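DNA ligase D 3'-phosphoesterase domain-containing protein (Methanocella paludicola, PDB 5DMP) probably trims damaged or blocked 3' ends of DNA as a metal-dependent phosphoesterase during archaeal non-homologous end joining. Local coordinates at residues 8-13 against 160-165; 18-23 against 29-34. All blocks are in the same frame, centred on the assembly; numbering follows the deposited sequence.

Contact 1. Residues 8-13 against 160-165. With VN4 (oxido(dioxo)vanadium), chain J; EDO (1,2-ethanediol), chain B.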
loop_
_atom_site.group_PDB
_atom_site.type_symbol
_atom_site.label_atom_id
_atom_site.label_comp_id
_atom_site.label_asym_id
_atom_site.label_seq_id
_atom_site.Cartn_x
_atom_site.Cartn_y
_atom_site.Cartn_z
ATOM N N ILE A 8 2.600 1.489 -3.970
ATOM C CA ILE A 8 3.010 0.219 -3.425
ATOM C C ILE A 8 4.307 -0.140 -4.132
ATOM O O ILE A 8 4.378 -0.168 -5.405
ATOM C CB ILE A 8 1.963 -0.912 -3.733
ATOM C CG1 ILE A 8 0.672 -0.635 -2.873
ATOM C CG2 ILE A 8 2.625 -2.279 -3.395
ATOM C CD1 ILE A 8 -0.537 -1.610 -3.076
ATOM N N GLN A 9 5.310 -0.464 -3.331
ATOM C CA GLN A 9 6.553 -0.990 -3.917
ATOM C C GLN A 9 6.603 -2.478 -3.611
ATOM O O GLN A 9 6.273 -2.899 -2.493
ATOM C CB GLN A 9 7.742 -0.263 -3.346
ATOM C CG GLN A 9 7.945 1.090 -4.086
ATOM C CD GLN A 9 8.560 2.173 -3.251
ATOM O OE1 GLN A 9 8.180 2.429 -2.095
ATOM N NE2 GLN A 9 9.506 2.911 -3.874
ATOM N N LYS A 10 6.972 -3.263 -4.618
ATOM C CA LYS A 10 7.168 -4.716 -4.414
ATOM C C LYS A 10 8.649 -4.857 -4.091
ATOM O O LYS A 10 9.546 -4.285 -4.781
ATOM C CB LYS A 10 6.737 -5.502 -5.678
ATOM C CG LYS A 10 6.857 -7.032 -5.492
ATOM C CD LYS A 10 6.337 -7.719 -6.772
ATOM C CE LYS A 10 6.459 -9.266 -6.662
ATOM N NZ LYS A 10 6.001 -9.822 -7.974
ATOM N N HIS A 11 8.953 -5.607 -3.016
ATOM C CA HIS A 11 10.234 -5.494 -2.435
ATOM C C HIS A 11 10.778 -6.888 -2.201
ATOM O O HIS A 11 10.256 -7.666 -1.380
ATOM C CB HIS A 11 10.134 -4.718 -1.136
ATOM C CG HIS A 11 11.454 -4.226 -0.649
ATOM N ND1 HIS A 11 11.575 -3.157 0.210
ATOM C CD2 HIS A 11 12.708 -4.653 -0.906
ATOM C CE1 HIS A 11 12.859 -2.934 0.439
ATOM N NE2 HIS A 11 13.564 -3.840 -0.214
ATOM N N ASP A 12 11.793 -7.227 -2.952
ATOM C CA ASP A 12 12.434 -8.527 -2.759
ATOM C C ASP A 12 13.598 -8.320 -1.817
ATOM O O ASP A 12 14.678 -7.914 -2.254
ATOM C CB ASP A 12 12.914 -9.073 -4.107
ATOM C CG ASP A 12 13.230 -10.553 -4.063
ATOM O OD1 ASP A 12 12.801 -11.253 -3.115
ATOM O OD2 ASP A 12 13.886 -11.012 -5.017
ATOM N N ALA A 13 13.331 -8.561 -0.528
ATOM C CA ALA A 13 14.280 -8.412 0.581
ATOM C C ALA A 13 14.626 -9.791 1.164
ATOM O O ALA A 13 14.824 -10.766 0.407
ATOM C CB ALA A 13 13.685 -7.507 1.664
ATOM N N ARG A 160 9.314 -3.294 -16.245
ATOM C CA ARG A 160 10.331 -4.320 -15.896
ATOM C C ARG A 160 9.866 -5.366 -14.916
ATOM O O ARG A 160 9.058 -5.074 -13.999
ATOM C CB ARG A 160 11.639 -3.696 -15.364
ATOM C CG ARG A 160 12.440 -3.000 -16.487
ATOM C CD ARG A 160 13.707 -2.328 -15.964
ATOM N NE ARG A 160 13.418 -1.300 -14.947
ATOM C CZ ARG A 160 14.349 -0.682 -14.228
ATOM N NH1 ARG A 160 15.683 -0.931 -14.413
ATOM N NH2 ARG A 160 13.941 0.187 -13.314
ATOM N N THR A 161 10.451 -6.568 -15.028
ATOM C CA THR A 161 10.297 -7.564 -14.002
ATOM C C THR A 161 11.238 -7.268 -12.828
ATOM O O THR A 161 12.171 -6.475 -12.962
ATOM C CB THR A 161 10.661 -8.975 -14.493
ATOM O OG1 THR A 161 12.071 -8.979 -14.855
ATOM C CG2 THR A 161 9.776 -9.392 -15.673
ATOM N N MET A 162 11.024 -7.975 -11.703
ATOM C CA MET A 162 11.955 -7.866 -10.566
ATOM C C MET A 162 13.385 -8.237 -10.963
ATOM O O MET A 162 14.322 -7.542 -10.633
ATOM C CB MET A 162 11.429 -8.667 -9.338
ATOM C CG MET A 162 12.197 -8.308 -8.066
ATOM S SD MET A 162 11.506 -6.719 -7.410
ATOM C CE MET A 162 9.821 -6.861 -7.729
ATOM N N ASP A 163 13.552 -9.289 -11.755
ATOM C CA ASP A 163 14.933 -9.673 -12.125
ATOM C C ASP A 163 15.587 -8.657 -13.073
ATOM O O ASP A 163 16.773 -8.366 -12.948
ATOM C CB ASP A 163 14.934 -11.069 -12.765
ATOM C CG ASP A 163 16.362 -11.543 -13.112
ATOM O OD1 ASP A 163 17.287 -11.385 -12.266
ATOM O OD2 ASP A 163 16.579 -12.049 -14.243
ATOM N N GLU A 164 14.814 -8.056 -13.991
ATOM C CA GLU A 164 15.357 -6.943 -14.769
ATOM C C GLU A 164 15.807 -5.741 -13.954
ATOM O O GLU A 164 16.890 -5.143 -14.250
ATOM C CB GLU A 164 14.381 -6.473 -15.868
ATOM C CG GLU A 164 14.281 -7.523 -16.969
ATOM C CD GLU A 164 12.990 -7.455 -17.817
ATOM O OE1 GLU A 164 12.018 -6.757 -17.466
ATOM O OE2 GLU A 164 12.938 -8.187 -18.846
ATOM N N ILE A 165 15.018 -5.388 -12.917
ATOM C CA ILE A 165 15.425 -4.283 -12.033
ATOM C C ILE A 165 16.745 -4.673 -11.280
ATOM O O ILE A 165 17.681 -3.897 -11.259
ATOM C CB ILE A 165 14.302 -3.882 -11.017
ATOM C CG1 ILE A 165 13.088 -3.373 -11.828
ATOM C CG2 ILE A 165 14.767 -2.797 -10.023
ATOM C CD1 ILE A 165 11.855 -3.342 -10.923
HETATM V V VN4 J . 12.037 0.533 2.217
HETATM O O1 VN4 J . 13.304 1.869 2.758
HETATM O O2 VN4 J . 12.421 0.067 0.380
HETATM O O3 VN4 J . 10.701 -0.106 3.403
HETATM C C1 EDO B . 9.918 -11.822 -12.123
HETATM O O1 EDO B . 11.346 -11.492 -12.119
HETATM C C2 EDO B . 9.109 -11.039 -11.089
HETATM O O2 EDO B . 8.810 -9.674 -11.493
#
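The side chain of M162 reaches across from the first turn of the C-terminal helix and lies against K10 and D12, two residues of strand 5-12 whose CB atoms face the helix. All of this contact is van der Waals packing; no hydrogen bond crosses between 8-13 and 160-165. The thioether methyl touches the middle of the lysine's aliphatic chain, with M162 CE 3.7 Å from K10 CD, while nearer the helix M162 CG approaches D12 CB at 4.1 Å. M162 leaves the helix with CG anti to its backbone N (chi1 -167°) and then bends at chi2 and chi3, which brings CE across the extended K10 chain, against its CG and CD. T73 and M75 of strand 72-84 also touch M162, so the helix rests on two neighbouring strands of the large antiparallel sheet.

Hydrogen bonds within 160-165 fix the start of this helix. T161 is its N-cap and forms a capping box with E164: E164 N donates to T161 OG1 at 3.0 Å, and T161 N donates to E164 OE1 at 2.9 Å. The next two backbone amides hold a 1,2-ethanediol, probably from the crystallisation liquor, M162 N giving an almost straight bond to O2.

Between K10 and D12, the CB of H11 points away from the helix, and its ring reaches the oxido(dioxo)vanadium pocket. Its CE1 lies 3.0 Å from O2 of the bound group, its ND1 is hydrogen-bonded to D19, and its ring stacks on that of H17. An alanine in place of H11 would take away the imidazole, and is likely to leave D19 OD2 without this partner and to open a gap beside the vanadium group and H17.

Contact 2. Residues 18-23 against 29-34. With VN4 (oxido(dioxo)vanadium), chain J.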
loop_
_atom_site.group_PDB
_atom_site.type_symbol
_atom_site.label_atom_id
_atom_site.label_comp_id
_atom_site.label_asym_id
_atom_site.label_seq_id
_atom_site.Cartn_x
_atom_site.Cartn_y
_atom_site.Cartn_z
ATOM N N TYR A 18 5.395 -6.454 0.147
ATOM C CA TYR A 18 4.949 -5.255 -0.553
ATOM C C TYR A 18 5.026 -4.158 0.496
ATOM O O TYR A 18 4.906 -4.435 1.701
ATOM C CB TYR A 18 3.553 -5.413 -1.157
ATOM C CG TYR A 18 3.541 -6.434 -2.281
ATOM C CD1 TYR A 18 3.675 -7.822 -2.007
ATOM C CD2 TYR A 18 3.340 -6.031 -3.606
ATOM C CE1 TYR A 18 3.668 -8.747 -3.059
ATOM C CE2 TYR A 18 3.324 -6.948 -4.676
ATOM C CZ TYR A 18 3.490 -8.305 -4.381
ATOM O OH TYR A 18 3.473 -9.223 -5.435
ATOM N N ASP A 19 5.337 -2.941 0.082
ATOM C CA ASP A 19 5.291 -1.810 1.013
ATOM C C ASP A 19 4.230 -0.903 0.495
ATOM O O ASP A 19 4.319 -0.371 -0.635
ATOM C CB ASP A 19 6.622 -1.074 1.013
ATOM C CG ASP A 19 7.717 -1.933 1.605
ATOM O OD1 ASP A 19 7.510 -2.275 2.786
ATOM O OD2 ASP A 19 8.693 -2.270 0.893
ATOM N N LEU A 20 3.215 -0.671 1.318
ATOM C CA LEU A 20 2.173 0.271 0.964
ATOM C C LEU A 20 2.468 1.649 1.598
ATOM O O LEU A 20 2.807 1.702 2.784
ATOM C CB LEU A 20 0.818 -0.196 1.590
ATOM C CG LEU A 20 -0.297 0.825 1.593
ATOM C CD1 LEU A 20 -0.811 1.054 0.120
ATOM C CD2 LEU A 20 -1.432 0.222 2.439
ATOM N N ARG A 21 2.280 2.741 0.841
ATOM C CA ARG A 21 2.541 4.071 1.492
ATOM C C ARG A 21 1.502 5.064 1.080
ATOM O O ARG A 21 0.986 5.072 -0.063
ATOM C CB ARG A 21 3.974 4.610 1.064
ATOM C CG ARG A 21 5.010 3.548 0.912
ATOM C CD ARG A 21 6.429 4.256 0.647
ATOM N NE ARG A 21 7.394 3.227 0.346
ATOM C CZ ARG A 21 8.066 2.488 1.220
ATOM N NH1 ARG A 21 7.915 2.645 2.548
ATOM N NH2 ARG A 21 8.879 1.588 0.794
ATOM N N LEU A 22 1.121 5.907 2.019
ATOM C CA LEU A 22 0.153 6.907 1.704
ATOM C C LEU A 22 0.705 8.268 2.208
ATOM O O LEU A 22 1.109 8.379 3.397
ATOM C CB LEU A 22 -1.173 6.678 2.500
ATOM C CG LEU A 22 -1.900 5.352 2.159
ATOM C CD1 LEU A 22 -3.038 5.184 3.179
ATOM C CD2 LEU A 22 -2.441 5.434 0.720
ATOM N N GLU A 23 0.594 9.273 1.364
ATOM C CA GLU A 23 1.091 10.632 1.763
ATOM C C GLU A 23 0.180 11.292 2.768
ATOM O O GLU A 23 -1.032 11.484 2.492
ATOM C CB GLU A 23 1.160 11.461 0.534
ATOM C CG GLU A 23 1.661 12.892 0.855
ATOM C CD GLU A 23 1.713 13.803 -0.357
ATOM O OE1 GLU A 23 1.519 13.368 -1.526
ATOM O OE2 GLU A 23 2.019 14.990 -0.131
ATOM N N LYS A 29 3.478 7.738 5.002
ATOM C CA LYS A 29 3.254 6.761 6.055
ATOM C C LYS A 29 3.239 5.360 5.426
ATOM O O LYS A 29 2.618 5.197 4.373
ATOM C CB LYS A 29 1.845 7.023 6.715
ATOM C CG LYS A 29 1.573 8.425 7.273
ATOM C CD LYS A 29 2.589 8.810 8.363
ATOM C CE LYS A 29 2.544 7.861 9.528
ATOM N NZ LYS A 29 3.451 8.474 10.568
ATOM N N SER A 30 3.919 4.387 6.038
ATOM C CA SER A 30 4.302 3.186 5.317
ATOM C C SER A 30 3.899 1.961 6.144
ATOM O O SER A 30 3.996 1.973 7.366
ATOM C CB SER A 30 5.809 3.168 5.095
ATOM O OG SER A 30 6.127 4.296 4.238
ATOM N N TRP A 31 3.589 0.881 5.449
ATOM C CA TRP A 31 3.329 -0.410 6.076
ATOM C C TRP A 31 3.944 -1.482 5.209
ATOM O O TRP A 31 3.885 -1.405 3.951
ATOM C CB TRP A 31 1.818 -0.680 6.111
ATOM C CG TRP A 31 0.957 0.173 7.024
ATOM C CD1 TRP A 31 0.473 -0.200 8.295
ATOM C CD2 TRP A 31 0.409 1.475 6.761
ATOM N NE1 TRP A 31 -0.315 0.826 8.797
ATOM C CE2 TRP A 31 -0.370 1.856 7.897
ATOM C CE3 TRP A 31 0.491 2.384 5.673
ATOM C CZ2 TRP A 31 -1.069 3.096 7.964
ATOM C CZ3 TRP A 31 -0.141 3.594 5.748
ATOM C CH2 TRP A 31 -0.903 3.978 6.922
ATOM N N ALA A 32 4.482 -2.530 5.834
ATOM C CA ALA A 32 4.923 -3.681 5.059
ATOM C C ALA A 32 3.770 -4.680 4.989
ATOM O O ALA A 32 3.206 -5.047 6.029
ATOM C CB ALA A 32 6.143 -4.334 5.719
ATOM N N VAL A 33 3.458 -5.150 3.790
ATOM C CA VAL A 33 2.317 -6.033 3.593
ATOM C C VAL A 33 2.843 -7.307 2.977
ATOM O O VAL A 33 3.023 -7.397 1.747
ATOM C CB VAL A 33 1.227 -5.349 2.688
ATOM C CG1 VAL A 33 0.006 -6.301 2.539
ATOM C CG2 VAL A 33 0.819 -3.992 3.320
ATOM N N PRO A 34 3.131 -8.320 3.816
ATOM C CA PRO A 34 3.787 -9.550 3.322
ATOM C C PRO A 34 3.242 -10.143 2.055
ATOM O O PRO A 34 4.052 -10.401 1.135
ATOM C CB PRO A 34 3.667 -10.529 4.511
ATOM C CG PRO A 34 3.824 -9.593 5.662
ATOM C CD PRO A 34 3.129 -8.276 5.293
HETATM V V VN4 J . 12.037 0.533 2.217
HETATM O O1 VN4 J . 13.304 1.869 2.758
HETATM O O2 VN4 J . 12.421 0.067 0.380
HETATM O O3 VN4 J . 10.701 -0.106 3.403
#
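R21 and S30 face each other on the pocket side of two antiparallel strands, and the arginine lays its guanidinium edge toward the serine. R21 NH1 donates to S30 OG at 3.0 Å, with the oxygen only 4° out of the guanidinium plane. The chain runs extended from CG to NE, carrying the group past D19, whose CB lies over one guanidinium face, toward its rim. NE is hydrogen-bonded to Q9 OE1, so this bond and the one to S30 together restrict rotation of the group, while NH2 lies 3.6 Å from O3 of the oxido(dioxo)vanadium. D19 stands on the same face: its OD2 is hydrogen-bonded to H11, and its salt bridge to R21 is long, with the carboxylate oxygen well out of the guanidinium plane. Its OD1 packs against A32.

Apolar groups cover the other face. W31 is set with CG anti to its carbonyl carbon (chi1 -69°), bringing the CE3 edge of the indole beside L20 O, which lies in the ring plane. L20 CD2 touches CE3 at 4.3 Å, L22 CD1 comes obliquely to CZ3 at 4.2 Å, and L20 CB meets V33 CG2. L121 packs on L20, L22 and W31, and W132 meets W31 edge-to-face.

Between these faces, paired backbone bonds join Y18 with V33, L20 with W31 and L22 with K29, V33 N donating almost straight to Y18 O at 2.6 Å. The arrangement is that of a twisted antiparallel β-hairpin, one face packed into the core of the phosphoesterase domain and the other lining the oxido(dioxo)vanadium pocket, with a magnesium ion about 4 Å from the D19 side chain.

From the N terminus, strand 5-12 supplies the first half of contact 1 and is followed, after a short turn, by strand 16-24, which pairs with it and then with strand 27-33 in contact 2. Contact 2 thus closes a short hairpin, whereas contact 1 waits until 160-165, after nearly the whole chain, before the C-terminal helix returns to the first strand; the small loop lies wholly within the large one. Their centres are 15 Å apart, yet strands 5-12 and 16-24 join them directly: Q9 O lies 2.7 Å from D19 N, a probable hydrogen bond. H11, D19 and R21 line one oxido(dioxo)vanadium pocket, while the helix packs outside it against strand 5-12.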